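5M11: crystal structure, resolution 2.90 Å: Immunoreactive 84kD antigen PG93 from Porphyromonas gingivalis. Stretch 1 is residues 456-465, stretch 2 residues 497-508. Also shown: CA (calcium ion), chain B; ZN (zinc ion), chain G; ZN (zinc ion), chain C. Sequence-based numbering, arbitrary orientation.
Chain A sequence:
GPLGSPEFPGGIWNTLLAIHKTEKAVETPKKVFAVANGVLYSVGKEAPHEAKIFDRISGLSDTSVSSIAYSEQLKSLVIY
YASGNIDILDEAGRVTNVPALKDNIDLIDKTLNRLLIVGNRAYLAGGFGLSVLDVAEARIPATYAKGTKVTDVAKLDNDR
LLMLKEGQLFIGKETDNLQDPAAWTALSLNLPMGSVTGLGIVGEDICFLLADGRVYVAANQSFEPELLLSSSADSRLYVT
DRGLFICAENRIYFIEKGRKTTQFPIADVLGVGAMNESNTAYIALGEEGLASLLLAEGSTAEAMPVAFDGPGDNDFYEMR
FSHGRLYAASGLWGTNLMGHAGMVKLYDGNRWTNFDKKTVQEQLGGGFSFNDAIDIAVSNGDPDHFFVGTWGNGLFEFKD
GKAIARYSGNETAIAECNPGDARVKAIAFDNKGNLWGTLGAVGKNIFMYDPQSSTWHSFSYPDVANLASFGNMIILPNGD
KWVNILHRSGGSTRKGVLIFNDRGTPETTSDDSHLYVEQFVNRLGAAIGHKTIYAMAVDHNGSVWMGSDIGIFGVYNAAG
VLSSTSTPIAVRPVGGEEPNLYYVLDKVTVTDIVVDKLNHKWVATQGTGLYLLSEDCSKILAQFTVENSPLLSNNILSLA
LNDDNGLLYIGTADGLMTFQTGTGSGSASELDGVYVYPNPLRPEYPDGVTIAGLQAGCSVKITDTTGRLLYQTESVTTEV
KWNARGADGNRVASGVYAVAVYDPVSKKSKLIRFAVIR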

# COMPACT_ATOMS: atom_id res chain seq x y z
N TRP A 456 0.10 24.91 -28.93
CA TRP A 456 -0.83 24.92 -27.81
C TRP A 456 -2.16 25.57 -28.17
O TRP A 456 -2.20 26.52 -28.95
N HIS A 457 -3.25 25.08 -27.56
CA HIS A 457 -4.61 25.61 -27.70
C HIS A 457 -5.38 25.35 -26.41
O HIS A 457 -5.38 24.24 -25.91
N SER A 458 -5.98 26.39 -25.85
CA SER A 458 -6.80 26.27 -24.64
C SER A 458 -8.13 26.98 -24.86
O SER A 458 -8.23 27.92 -25.65
N PHE A 459 -9.17 26.46 -24.20
CA PHE A 459 -10.53 26.97 -24.25
C PHE A 459 -11.30 26.52 -23.01
O PHE A 459 -10.73 25.86 -22.14
N SER A 460 -12.61 26.85 -22.95
CA SER A 460 -13.53 26.42 -21.90
C SER A 460 -14.98 26.62 -22.33
O SER A 460 -15.26 27.11 -23.44
N TYR A 461 -15.91 26.23 -21.44
CA TYR A 461 -17.34 26.43 -21.61
C TYR A 461 -17.82 27.15 -20.34
O TYR A 461 -17.53 26.65 -19.26
N PRO A 462 -18.44 28.36 -20.43
CA PRO A 462 -18.81 29.12 -19.21
C PRO A 462 -19.39 28.32 -18.03
O PRO A 462 -19.07 28.62 -16.87
N ASP A 463 -20.23 27.30 -18.31
CA ASP A 463 -20.86 26.42 -17.32
C ASP A 463 -19.79 25.58 -16.51
O ASP A 463 -20.03 25.28 -15.35
N VAL A 464 -18.61 25.27 -17.10
CA VAL A 464 -17.51 24.52 -16.44
C VAL A 464 -16.25 25.40 -16.16
O VAL A 464 -15.35 24.91 -15.48
N ALA A 465 -16.18 26.64 -16.69
CA ALA A 465 -15.02 27.51 -16.48
C ALA A 465 -14.85 27.93 -15.01
O ALA A 465 -15.84 28.10 -14.28
N VAL A 497 -20.45 15.83 -14.67
CA VAL A 497 -19.60 15.32 -15.75
C VAL A 497 -19.76 16.27 -16.93
O VAL A 497 -20.87 16.73 -17.21
N LEU A 498 -18.66 16.54 -17.64
CA LEU A 498 -18.70 17.34 -18.86
C LEU A 498 -18.28 16.46 -20.05
O LEU A 498 -17.19 15.88 -20.07
N ILE A 499 -19.18 16.34 -21.04
CA ILE A 499 -18.93 15.63 -22.29
C ILE A 499 -18.76 16.72 -23.34
O ILE A 499 -19.57 17.64 -23.37
N PHE A 500 -17.68 16.67 -24.14
CA PHE A 500 -17.48 17.68 -25.18
C PHE A 500 -16.67 17.15 -26.37
O PHE A 500 -15.86 16.23 -26.21
N ASN A 501 -16.90 17.74 -27.56
CA ASN A 501 -16.21 17.41 -28.80
C ASN A 501 -15.76 18.69 -29.49
O ASN A 501 -16.57 19.48 -29.96
N ASP A 502 -14.43 18.88 -29.54
CA ASP A 502 -13.71 20.01 -30.13
C ASP A 502 -13.95 20.15 -31.65
O ASP A 502 -13.63 21.20 -32.22
N ARG A 503 -14.45 19.06 -32.30
CA ARG A 503 -14.78 18.93 -33.74
C ARG A 503 -13.55 19.24 -34.64
O ARG A 503 -13.67 19.97 -35.64
N GLY A 504 -12.40 18.68 -34.27
CA GLY A 504 -11.14 18.84 -35.01
C GLY A 504 -10.42 20.18 -34.93
O GLY A 504 -9.28 20.28 -35.37
N THR A 505 -11.08 21.21 -34.39
CA THR A 505 -10.50 22.55 -34.28
C THR A 505 -10.37 22.98 -32.79
O THR A 505 -11.32 23.54 -32.23
N PRO A 506 -9.20 22.74 -32.14
CA PRO A 506 -9.06 23.16 -30.73
C PRO A 506 -8.89 24.69 -30.57
O PRO A 506 -8.93 25.20 -29.45
N GLU A 507 -8.73 25.41 -31.70
CA GLU A 507 -8.57 26.87 -31.74
C GLU A 507 -9.96 27.61 -31.71
O GLU A 507 -9.99 28.83 -31.51
N THR A 508 -11.09 26.88 -31.91
CA THR A 508 -12.45 27.45 -31.84
C THR A 508 -13.40 26.57 -31.04
O THR A 508 -13.23 25.35 -30.94

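The two stretches meet through a mainly apolar side-chain contact, with no hydrogen bond between them, that buries 488 Å², with metal sites on both segments. From stretch 1, His457, Phe459, Tyr461 and Val464 point toward stretch 2, whereas Ser458 and Ser460 point away, the alternation expected of an extended chain. Leu498 and Phe500 answer from the strand of stretch 2, with Val497 and Asn501 turned away.

Val464 (chi1 m) and Leu498 (chi1 t, chi2 p) pack methyl to methyl, Val464 CG2 lying 3.7 Å from Leu498 CD2. Leu498 also packs against Tyr461, its CD1 4.1 Å from Tyr461 CD2. Tyr461 (chi1 m) also packs against Phe500 (chi1 p), its CE2 3.7 Å from Phe500 CB; the two rings meet obliquely, centroids 5.7 Å apart and planes at 57°. Tyr461 OH comes within 3.5 Å of Phe500 CD1, but its hydrogen-bonding partner lies elsewhere in the structure. Phe459, also chi1 p, brings CZ to 4.0 Å from Phe500 CE1, which sits at the edge of the Phe459 ring, while Phe459 CD2 approaches Pro506 O at 3.4 Å.

At the other end, His457 (chi1 m) rests on the turn-bearing loop: its CB is 3.8 Å from Pro506 CB, its ND1 is 3.5 Å from Glu507 CB, and Glu507 N lies over one face of the imidazole. His457 NE2 binds a zinc ion (chain C) at 2.1 Å. A second zinc is bound by Asp463, through OD2 at 2.1 Å and OD1 at 2.5 Å, and by one atom from elsewhere in the structure. The loop of stretch 2 contributes four ligands to a calcium ion, with two more from elsewhere in the structure: Asp502 O, Thr505 O, Thr505 OG1 and Thr508 O are each 2.4 Å from the calcium ion, so consecutive turns converge on one cation. At the start of this loop, Arg503 N donates a hydrogen bond to OD1 of Asn501, the last strand residue, at 3.1 Å.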

# COMPACT_ATOMS: atom_id res chain seq x y z
CB TRP A 456 -0.21 25.70 -26.63
CG TRP A 456 1.02 25.10 -26.02
CD1 TRP A 456 2.31 25.45 -26.27
CD2 TRP A 456 1.06 24.12 -24.96
NE1 TRP A 456 3.16 24.73 -25.46
CE2 TRP A 456 2.42 23.91 -24.65
CE3 TRP A 456 0.08 23.40 -24.26
CZ2 TRP A 456 2.83 22.98 -23.68
CZ3 TRP A 456 0.49 22.53 -23.26
CH2 TRP A 456 1.84 22.32 -22.99
CB HIS A 457 -5.36 24.99 -28.89
CG HIS A 457 -4.78 25.32 -30.23
ND1 HIS A 457 -4.99 26.56 -30.82
CD2 HIS A 457 -4.04 24.57 -31.06
CE1 HIS A 457 -4.37 26.52 -31.98
NE2 HIS A 457 -3.77 25.34 -32.17
CB SER A 458 -6.08 26.80 -23.40
OG SER A 458 -5.56 28.10 -23.61
CB PHE A 459 -11.24 26.51 -25.55
CG PHE A 459 -11.37 25.01 -25.73
CD1 PHE A 459 -12.45 24.32 -25.18
CD2 PHE A 459 -10.47 24.31 -26.52
CE1 PHE A 459 -12.58 22.94 -25.35
CE2 PHE A 459 -10.62 22.93 -26.71
CZ PHE A 459 -11.69 22.26 -26.14
CB SER A 460 -13.27 27.17 -20.60
OG SER A 460 -13.84 26.43 -19.53
CB TYR A 461 -18.04 25.10 -21.86
CG TYR A 461 -17.44 24.30 -22.99
CD1 TYR A 461 -17.68 24.64 -24.32
CD2 TYR A 461 -16.63 23.19 -22.73
CE1 TYR A 461 -17.13 23.90 -25.37
CE2 TYR A 461 -16.08 22.43 -23.77
CZ TYR A 461 -16.35 22.78 -25.09
OH TYR A 461 -15.83 22.03 -26.11
CB PRO A 462 -19.84 30.13 -19.71
CG PRO A 462 -19.53 30.32 -21.14
CD PRO A 462 -18.79 29.11 -21.65
CB ASP A 463 -21.92 25.49 -17.98
CG ASP A 463 -21.80 25.29 -19.49
OD1 ASP A 463 -22.31 26.16 -20.25
OD2 ASP A 463 -21.20 24.28 -19.91
CB VAL A 464 -17.07 23.23 -17.19
CG1 VAL A 464 -18.13 22.14 -17.10
CG2 VAL A 464 -16.66 23.51 -18.63
CB ALA A 465 -15.10 28.74 -17.37
CB VAL A 497 -19.96 13.85 -16.16
CG1 VAL A 497 -19.20 13.40 -17.40
CG2 VAL A 497 -19.77 12.87 -15.01
CB LEU A 498 -17.84 18.61 -18.74
CG LEU A 498 -17.43 19.29 -20.05
CD1 LEU A 498 -18.53 20.20 -20.58
CD2 LEU A 498 -16.17 20.05 -19.87
CB ILE A 499 -20.06 14.62 -22.66
CG1 ILE A 499 -20.41 13.68 -21.50
CG2 ILE A 499 -19.76 13.83 -23.95
CD1 ILE A 499 -21.71 14.03 -20.83
CB PHE A 500 -16.81 18.94 -24.62
CG PHE A 500 -15.41 18.74 -24.13
CD1 PHE A 500 -14.33 19.08 -24.94
CD2 PHE A 500 -15.16 18.25 -22.86
CE1 PHE A 500 -13.02 18.90 -24.49
CE2 PHE A 500 -13.85 18.06 -22.41
CZ PHE A 500 -12.79 18.38 -23.23
CB ASN A 501 -17.07 16.56 -29.73
CG ASN A 501 -16.25 15.74 -30.70
OD1 ASN A 501 -15.56 16.26 -31.57
ND2 ASN A 501 -16.33 14.43 -30.56
CB ASP A 502 -12.21 19.81 -29.87
CG ASP A 502 -11.65 18.59 -30.56
OD1 ASP A 502 -12.14 17.46 -30.28
OD2 ASP A 502 -10.73 18.76 -31.41
CB ARG A 503 -16.01 19.80 -34.14
CG ARG A 503 -17.33 19.46 -33.42
CD ARG A 503 -17.82 18.06 -33.73
NE ARG A 503 -19.19 17.83 -33.27
CZ ARG A 503 -19.65 16.67 -32.80
NH1 ARG A 503 -18.84 15.62 -32.69
NH2 ARG A 503 -20.92 16.55 -32.43
CB THR A 505 -11.34 23.55 -35.09
OG1 THR A 505 -12.70 23.44 -34.68
CG2 THR A 505 -11.22 23.34 -36.58
CB PRO A 506 -7.81 22.41 -30.25
CG PRO A 506 -7.01 22.18 -31.47
CD PRO A 506 -7.98 22.07 -32.63
CB GLU A 507 -7.70 27.30 -32.95
CG GLU A 507 -8.33 27.12 -34.32
CD GLU A 507 -8.35 25.74 -34.95
OE1 GLU A 507 -7.84 24.77 -34.33
OE2 GLU A 507 -8.86 25.63 -36.09
CB THR A 508 -13.09 27.77 -33.22
OG1 THR A 508 -12.20 27.49 -34.30
CG2 THR A 508 -13.61 29.21 -33.29
CA CA B . -13.70 23.57 -32.49
ZN ZN G . -22.67 23.99 -21.35
ZN ZN C . -3.24 24.22 -33.84